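Local atomic coordinates of multicopper oxidase (Pseudomonas thermotolerans, PDB entry 6VOW), a protein that probably oxidises phenolic, lignin-related substrates as a laccase-like multicopper oxidase, passing the electrons through its copper centres to dioxygen. Residues Ile377-His391 and Asp413-Leu427. Sequence-based numbering, arbitrary orientation.
With CU (copper (II) ion), chain D; CU (copper (II) ion), chain C; C2O (Cu-O-Cu linkage), chain B.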
loop_
_atom_site.group_PDB
_atom_site.type_symbol
_atom_site.label_atom_id
_atom_site.label_comp_id
_atom_site.label_asym_id
_atom_site.label_seq_id
_atom_site.Cartn_x
_atom_site.Cartn_y
_atom_site.Cartn_z
ATOM N N ILE A 377 -19.652 2.358 -11.409
ATOM C CA ILE A 377 -18.749 3.509 -11.449
ATOM C C ILE A 377 -18.927 4.113 -10.087
ATOM O O ILE A 377 -20.070 4.283 -9.666
ATOM C CB ILE A 377 -19.181 4.658 -12.408
ATOM C CG1 ILE A 377 -19.634 4.179 -13.789
ATOM C CG2 ILE A 377 -18.096 5.731 -12.501
ATOM C CD1 ILE A 377 -18.513 3.829 -14.706
ATOM N N PHE A 378 -17.814 4.437 -9.424
ATOM C CA PHE A 378 -17.750 5.205 -8.195
ATOM C C PHE A 378 -17.217 6.584 -8.565
ATOM O O PHE A 378 -16.095 6.706 -9.094
ATOM C CB PHE A 378 -16.792 4.557 -7.198
ATOM C CG PHE A 378 -17.333 3.335 -6.519
ATOM C CD1 PHE A 378 -18.382 2.558 -7.042
ATOM C CD2 PHE A 378 -16.776 2.945 -5.327
ATOM C CE1 PHE A 378 -18.837 1.422 -6.363
ATOM C CE2 PHE A 378 -17.215 1.831 -4.664
ATOM C CZ PHE A 378 -18.255 1.069 -5.166
ATOM N N GLU A 379 -18.050 7.601 -8.332
ATOM C CA GLU A 379 -17.626 8.968 -8.357
ATOM C C GLU A 379 -17.083 9.265 -6.982
ATOM O O GLU A 379 -17.793 9.156 -5.978
ATOM C CB GLU A 379 -18.765 9.931 -8.663
ATOM C CG GLU A 379 -18.226 11.331 -9.029
ATOM C CD GLU A 379 -19.308 12.399 -9.201
ATOM O OE1 GLU A 379 -19.911 12.800 -8.163
ATOM O OE2 GLU A 379 -19.534 12.868 -10.360
ATOM N N LEU A 380 -15.829 9.639 -6.924
ATOM C CA LEU A 380 -15.163 9.924 -5.655
ATOM C C LEU A 380 -15.035 11.429 -5.557
ATOM O O LEU A 380 -14.302 11.979 -6.332
ATOM C CB LEU A 380 -13.769 9.282 -5.662
ATOM C CG LEU A 380 -13.718 7.781 -5.933
ATOM C CD1 LEU A 380 -12.303 7.322 -5.781
ATOM C CD2 LEU A 380 -14.531 7.047 -4.921
ATOM N N ARG A 381 -15.797 12.078 -4.656
ATOM C CA ARG A 381 -15.827 13.563 -4.462
ATOM C C ARG A 381 -15.120 13.940 -3.137
ATOM O O ARG A 381 -15.611 13.628 -2.058
ATOM C CB ARG A 381 -17.283 14.136 -4.410
ATOM C CG ARG A 381 -18.147 13.719 -5.595
ATOM C CD ARG A 381 -19.620 13.977 -5.339
ATOM N NE ARG A 381 -19.833 15.409 -5.175
ATOM C CZ ARG A 381 -20.833 15.958 -4.515
ATOM N NH1 ARG A 381 -21.784 15.215 -3.946
ATOM N NH2 ARG A 381 -20.885 17.276 -4.426
ATOM N N ASN A 382 -13.969 14.601 -3.213
ATOM C CA ASN A 382 -13.287 15.102 -1.994
ATOM C C ASN A 382 -13.853 16.503 -1.809
ATOM O O ASN A 382 -13.518 17.445 -2.568
ATOM C CB ASN A 382 -11.789 15.127 -2.220
ATOM C CG ASN A 382 -10.948 15.354 -0.948
ATOM O OD1 ASN A 382 -11.451 15.542 0.144
ATOM N ND2 ASN A 382 -9.623 15.345 -1.119
ATOM N N LEU A 383 -14.742 16.634 -0.822
ATOM C CA LEU A 383 -15.282 17.931 -0.424
ATOM C C LEU A 383 -14.427 18.558 0.677
ATOM O O LEU A 383 -14.947 18.989 1.717
ATOM C CB LEU A 383 -16.724 17.784 0.036
ATOM C CG LEU A 383 -17.654 16.984 -0.878
ATOM C CD1 LEU A 383 -19.053 17.009 -0.266
ATOM C CD2 LEU A 383 -17.662 17.505 -2.305
ATOM N N ALA A 384 -13.114 18.621 0.440
ATOM C CA ALA A 384 -12.183 19.265 1.368
ATOM C C ALA A 384 -10.870 19.669 0.699
ATOM O O ALA A 384 -10.592 19.337 -0.473
ATOM C CB ALA A 384 -11.920 18.406 2.590
ATOM N N GLN A 385 -10.072 20.396 1.477
ATOM C CA GLN A 385 -8.760 20.845 1.062
ATOM C C GLN A 385 -7.682 19.885 1.555
ATOM O O GLN A 385 -6.514 20.257 1.723
ATOM C CB GLN A 385 -8.523 22.293 1.539
ATOM C CG GLN A 385 -8.991 23.374 0.559
ATOM C CD GLN A 385 -8.747 23.033 -0.928
ATOM O OE1 GLN A 385 -7.742 23.440 -1.559
ATOM N NE2 GLN A 385 -9.664 22.246 -1.485
ATOM N N TYR A 386 -8.064 18.616 1.696
ATOM C CA TYR A 386 -7.183 17.613 2.250
ATOM C C TYR A 386 -7.162 16.376 1.361
ATOM O O TYR A 386 -8.215 15.925 0.923
ATOM C CB TYR A 386 -7.643 17.368 3.658
ATOM C CG TYR A 386 -7.304 18.600 4.482
ATOM C CD1 TYR A 386 -5.973 18.934 4.710
ATOM C CD2 TYR A 386 -8.289 19.464 4.947
ATOM C CE1 TYR A 386 -5.625 20.082 5.398
ATOM C CE2 TYR A 386 -7.954 20.610 5.643
ATOM C CZ TYR A 386 -6.623 20.896 5.879
ATOM O OH TYR A 386 -6.195 21.974 6.571
ATOM N N GLN A 387 -5.975 15.903 0.993
ATOM C CA GLN A 387 -5.961 14.733 0.069
ATOM C C GLN A 387 -6.249 13.454 0.802
ATOM O O GLN A 387 -5.918 13.333 1.988
ATOM C CB GLN A 387 -4.700 14.618 -0.770
ATOM C CG GLN A 387 -3.387 14.293 -0.087
ATOM C CD GLN A 387 -2.235 14.633 -1.019
ATOM O OE1 GLN A 387 -2.189 14.210 -2.201
ATOM N NE2 GLN A 387 -1.330 15.481 -0.522
ATOM N N HIS A 388 -6.907 12.495 0.137
ATOM C CA HIS A 388 -7.169 11.232 0.809
ATOM C C HIS A 388 -6.749 10.082 -0.122
ATOM O O HIS A 388 -7.225 10.034 -1.247
ATOM C CB HIS A 388 -8.656 11.155 1.044
ATOM C CG HIS A 388 -9.180 12.215 1.950
ATOM N ND1 HIS A 388 -8.686 12.417 3.219
ATOM C CD2 HIS A 388 -10.153 13.136 1.768
ATOM C CE1 HIS A 388 -9.328 13.427 3.781
ATOM N NE2 HIS A 388 -10.243 13.868 2.925
ATOM N N PRO A 389 -5.868 9.168 0.315
ATOM C CA PRO A 389 -5.596 7.935 -0.508
ATOM C C PRO A 389 -6.688 6.911 -0.236
ATOM O O PRO A 389 -6.729 6.230 0.829
ATOM C CB PRO A 389 -4.237 7.468 0.013
ATOM C CG PRO A 389 -4.297 7.896 1.459
ATOM C CD PRO A 389 -4.897 9.279 1.389
ATOM N N ILE A 390 -7.620 6.882 -1.174
ATOM C CA ILE A 390 -8.825 6.186 -0.937
ATOM C C ILE A 390 -8.646 4.806 -1.441
ATOM O O ILE A 390 -8.380 4.597 -2.648
ATOM C CB ILE A 390 -9.979 6.781 -1.665
ATOM C CG1 ILE A 390 -10.241 8.248 -1.163
ATOM C CG2 ILE A 390 -11.209 5.858 -1.495
ATOM C CD1 ILE A 390 -10.902 8.399 0.159
ATOM N N HIS A 391 -8.920 3.876 -0.559
ATOM C CA HIS A 391 -8.646 2.472 -0.834
ATOM C C HIS A 391 -9.890 1.571 -0.717
ATOM O O HIS A 391 -10.748 1.778 0.130
ATOM C CB HIS A 391 -7.572 2.118 0.145
ATOM C CG HIS A 391 -7.273 0.685 0.202
ATOM N ND1 HIS A 391 -6.623 0.024 -0.816
ATOM C CD2 HIS A 391 -7.478 -0.227 1.176
ATOM C CE1 HIS A 391 -6.477 -1.249 -0.490
ATOM N NE2 HIS A 391 -6.977 -1.420 0.710
ATOM N N ASP A 413 -5.988 -0.437 -6.346
ATOM C CA ASP A 413 -6.806 -0.593 -5.144
ATOM C C ASP A 413 -6.894 0.772 -4.404
ATOM O O ASP A 413 -7.670 0.958 -3.422
ATOM C CB ASP A 413 -6.223 -1.689 -4.238
ATOM C CG ASP A 413 -4.722 -1.469 -3.904
ATOM O OD1 ASP A 413 -4.421 -0.453 -3.233
ATOM O OD2 ASP A 413 -3.826 -2.294 -4.296
ATOM N N THR A 414 -6.121 1.754 -4.889
ATOM C CA THR A 414 -6.082 3.056 -4.244
ATOM C C THR A 414 -5.999 4.218 -5.172
ATOM O O THR A 414 -5.272 4.188 -6.104
ATOM C CB THR A 414 -4.954 3.037 -3.232
ATOM O OG1 THR A 414 -5.330 2.024 -2.337
ATOM C CG2 THR A 414 -4.869 4.324 -2.373
ATOM N N TYR A 415 -6.780 5.246 -4.905
ATOM C CA TYR A 415 -6.670 6.479 -5.661
ATOM C C TYR A 415 -6.381 7.627 -4.702
ATOM O O TYR A 415 -7.099 7.836 -3.739
ATOM C CB TYR A 415 -7.929 6.824 -6.431
ATOM C CG TYR A 415 -7.702 8.027 -7.299
ATOM C CD1 TYR A 415 -6.742 7.962 -8.331
ATOM C CD2 TYR A 415 -8.393 9.241 -7.104
ATOM C CE1 TYR A 415 -6.472 9.039 -9.135
ATOM C CE2 TYR A 415 -8.121 10.357 -7.933
ATOM C CZ TYR A 415 -7.164 10.242 -8.962
ATOM O OH TYR A 415 -6.816 11.290 -9.853
ATOM N N LEU A 416 -5.338 8.376 -4.983
ATOM C CA LEU A 416 -4.981 9.534 -4.142
ATOM C C LEU A 416 -5.856 10.744 -4.569
ATOM O O LEU A 416 -5.629 11.440 -5.608
ATOM C CB LEU A 416 -3.443 9.798 -4.223
ATOM C CG LEU A 416 -2.822 10.872 -3.356
ATOM C CD1 LEU A 416 -3.052 10.678 -1.868
ATOM C CD2 LEU A 416 -1.347 10.957 -3.655
ATOM N N LEU A 417 -6.875 10.947 -3.760
ATOM C CA LEU A 417 -7.940 11.863 -4.062
ATOM C C LEU A 417 -7.585 13.241 -3.597
ATOM O O LEU A 417 -7.582 13.523 -2.380
ATOM C CB LEU A 417 -9.198 11.407 -3.381
ATOM C CG LEU A 417 -10.450 12.091 -3.907
ATOM C CD1 LEU A 417 -10.645 11.841 -5.374
ATOM C CD2 LEU A 417 -11.642 11.529 -3.088
ATOM N N GLY A 418 -7.268 14.100 -4.562
ATOM C CA GLY A 418 -6.707 15.401 -4.250
ATOM C C GLY A 418 -7.748 16.272 -3.622
ATOM O O GLY A 418 -8.924 15.889 -3.491
ATOM N N LYS A 419 -7.228 17.424 -3.201
ATOM C CA LYS A 419 -7.950 18.507 -2.594
ATOM C C LYS A 419 -9.010 18.914 -3.557
ATOM O O LYS A 419 -8.709 19.188 -4.716
ATOM C CB LYS A 419 -7.023 19.685 -2.431
ATOM C CG LYS A 419 -5.789 19.501 -1.534
ATOM C CD LYS A 419 -5.108 20.871 -1.415
ATOM C CE LYS A 419 -3.797 20.926 -0.652
ATOM N NZ LYS A 419 -3.908 20.210 0.652
ATOM N N ASN A 420 -10.250 18.952 -3.081
ATOM C CA ASN A 420 -11.412 19.276 -3.906
ATOM C C ASN A 420 -11.492 18.518 -5.207
ATOM O O ASN A 420 -12.046 19.006 -6.156
ATOM C CB ASN A 420 -11.447 20.768 -4.198
ATOM C CG ASN A 420 -12.056 21.580 -3.080
ATOM O OD1 ASN A 420 -12.443 21.071 -2.005
ATOM N ND2 ASN A 420 -12.110 22.891 -3.315
ATOM N N GLU A 421 -10.932 17.328 -5.277
ATOM C CA GLU A 421 -10.954 16.611 -6.531
ATOM C C GLU A 421 -12.249 15.763 -6.643
ATOM O O GLU A 421 -12.705 15.141 -5.671
ATOM C CB GLU A 421 -9.692 15.755 -6.661
ATOM C CG GLU A 421 -9.654 14.878 -7.898
ATOM C CD GLU A 421 -8.392 14.028 -8.050
ATOM O OE1 GLU A 421 -7.423 14.028 -7.193
ATOM O OE2 GLU A 421 -8.388 13.339 -9.105
ATOM N N THR A 422 -12.843 15.725 -7.841
ATOM C CA THR A 422 -13.858 14.688 -8.144
ATOM C C THR A 422 -13.304 13.710 -9.176
ATOM O O THR A 422 -13.188 14.076 -10.350
ATOM C CB THR A 422 -15.183 15.235 -8.677
ATOM O OG1 THR A 422 -15.882 15.911 -7.619
ATOM C CG2 THR A 422 -16.063 14.089 -9.217
ATOM N N ALA A 423 -13.014 12.472 -8.737
ATOM C CA ALA A 423 -12.540 11.389 -9.632
ATOM C C ALA A 423 -13.590 10.244 -9.867
ATOM O O ALA A 423 -14.463 9.911 -9.026
ATOM C CB ALA A 423 -11.189 10.865 -9.154
ATOM N N ARG A 424 -13.540 9.690 -11.063
ATOM C CA ARG A 424 -14.448 8.641 -11.424
ATOM C C ARG A 424 -13.614 7.379 -11.595
ATOM O O ARG A 424 -12.514 7.381 -12.166
ATOM C CB ARG A 424 -15.204 9.045 -12.674
ATOM C CG ARG A 424 -16.226 10.129 -12.391
ATOM C CD ARG A 424 -16.807 10.745 -13.634
ATOM N NE ARG A 424 -17.627 9.799 -14.376
ATOM C CZ ARG A 424 -17.274 9.188 -15.509
ATOM N NH1 ARG A 424 -16.082 9.385 -16.076
ATOM N NH2 ARG A 424 -18.140 8.360 -16.098
ATOM N N VAL A 425 -14.151 6.324 -11.025
ATOM C CA VAL A 425 -13.455 5.092 -10.792
ATOM C C VAL A 425 -14.489 3.981 -11.084
ATOM O O VAL A 425 -15.668 4.126 -10.753
ATOM C CB VAL A 425 -12.947 5.147 -9.322
ATOM C CG1 VAL A 425 -13.138 3.867 -8.570
ATOM C CG2 VAL A 425 -11.500 5.523 -9.267
ATOM N N ALA A 426 -14.054 2.882 -11.696
ATOM C CA ALA A 426 -14.941 1.813 -12.095
ATOM C C ALA A 426 -14.410 0.408 -11.763
ATOM O O ALA A 426 -13.221 0.136 -11.841
ATOM C CB ALA A 426 -15.190 1.946 -13.587
ATOM N N LEU A 427 -15.339 -0.471 -11.401
ATOM C CA LEU A 427 -15.039 -1.785 -10.909
ATOM C C LEU A 427 -16.073 -2.754 -11.343
ATOM O O LEU A 427 -17.200 -2.364 -11.649
ATOM C CB LEU A 427 -15.048 -1.780 -9.386
ATOM C CG LEU A 427 -16.308 -1.255 -8.691
ATOM C CD1 LEU A 427 -17.029 -2.393 -8.078
ATOM C CD2 LEU A 427 -16.037 -0.235 -7.570
HETATM CU CU CU D . -7.820 10.944 4.299
HETATM CU CU CU C . -6.732 -3.059 1.781
HETATM CU CU2 C2O B . -3.804 -1.264 3.478
HETATM CU CU3 C2O B . -8.181 -1.370 4.883
HETATM O O1 C2O B . -6.029 -1.195 4.084
#
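Asn-382 and Leu-417 meet where two antiparallel strand pairs, 377-382 with 422-427 (hydrogen-bonded pair Leu-380/Ala-423) and 388-391 with 414-417 (Ile-390/Tyr-415), face each other as the two layers of a cupredoxin-type sandwich. The Asn-382 amide ties the end of strand 377-382 to the 418-421 turn and the 383-387 loop: with CG anti to the backbone N (chi1 -168°), ND2 reaches Gly-418 O at 2.5 Å from above the carbonyl plane, while Glu-421 N, closing the type II turn, approaches that oxygen from the opposite face. ND2 also donates nearly straight, in its own amide plane, to Tyr-386 O at 2.5 Å, and weakly to Leu-417 O. Shortening this residue to an alanine removes the amide, which would probably cost Gly-418 O and Tyr-386 O this donor and let the loop shift against the turn. Leu-417 CD2 packs on Asn-382 CB (3.7 Å) and, between the layers, on Leu-380 CB (4.0 Å). At the far end, Leu-427 CD2 sits over the centre of the Phe-378 ring, 12° off its normal, a CH-pi contact. At the other end of strand 388-391, His-391 ND1 donates to Thr-414 OG1 (2.8 Å), 20° out of the ring plane. Thr-414 OG1 in turn donates to Asp-413 OD1, and Asp-413 OD2 pairs with Arg-267. This second shell would help fix the imidazole's rotation, with NE2 on a copper ion at 2.0 Å, which His-94 also binds. His-388 ND1 binds another copper, with Cys-439 and His-444, as in a type 1 site. Strand 375-382 lies between strands 323-329 and 422-428; in the facing sheet 388-392 runs between 433-439 and the outermost strand 414-417.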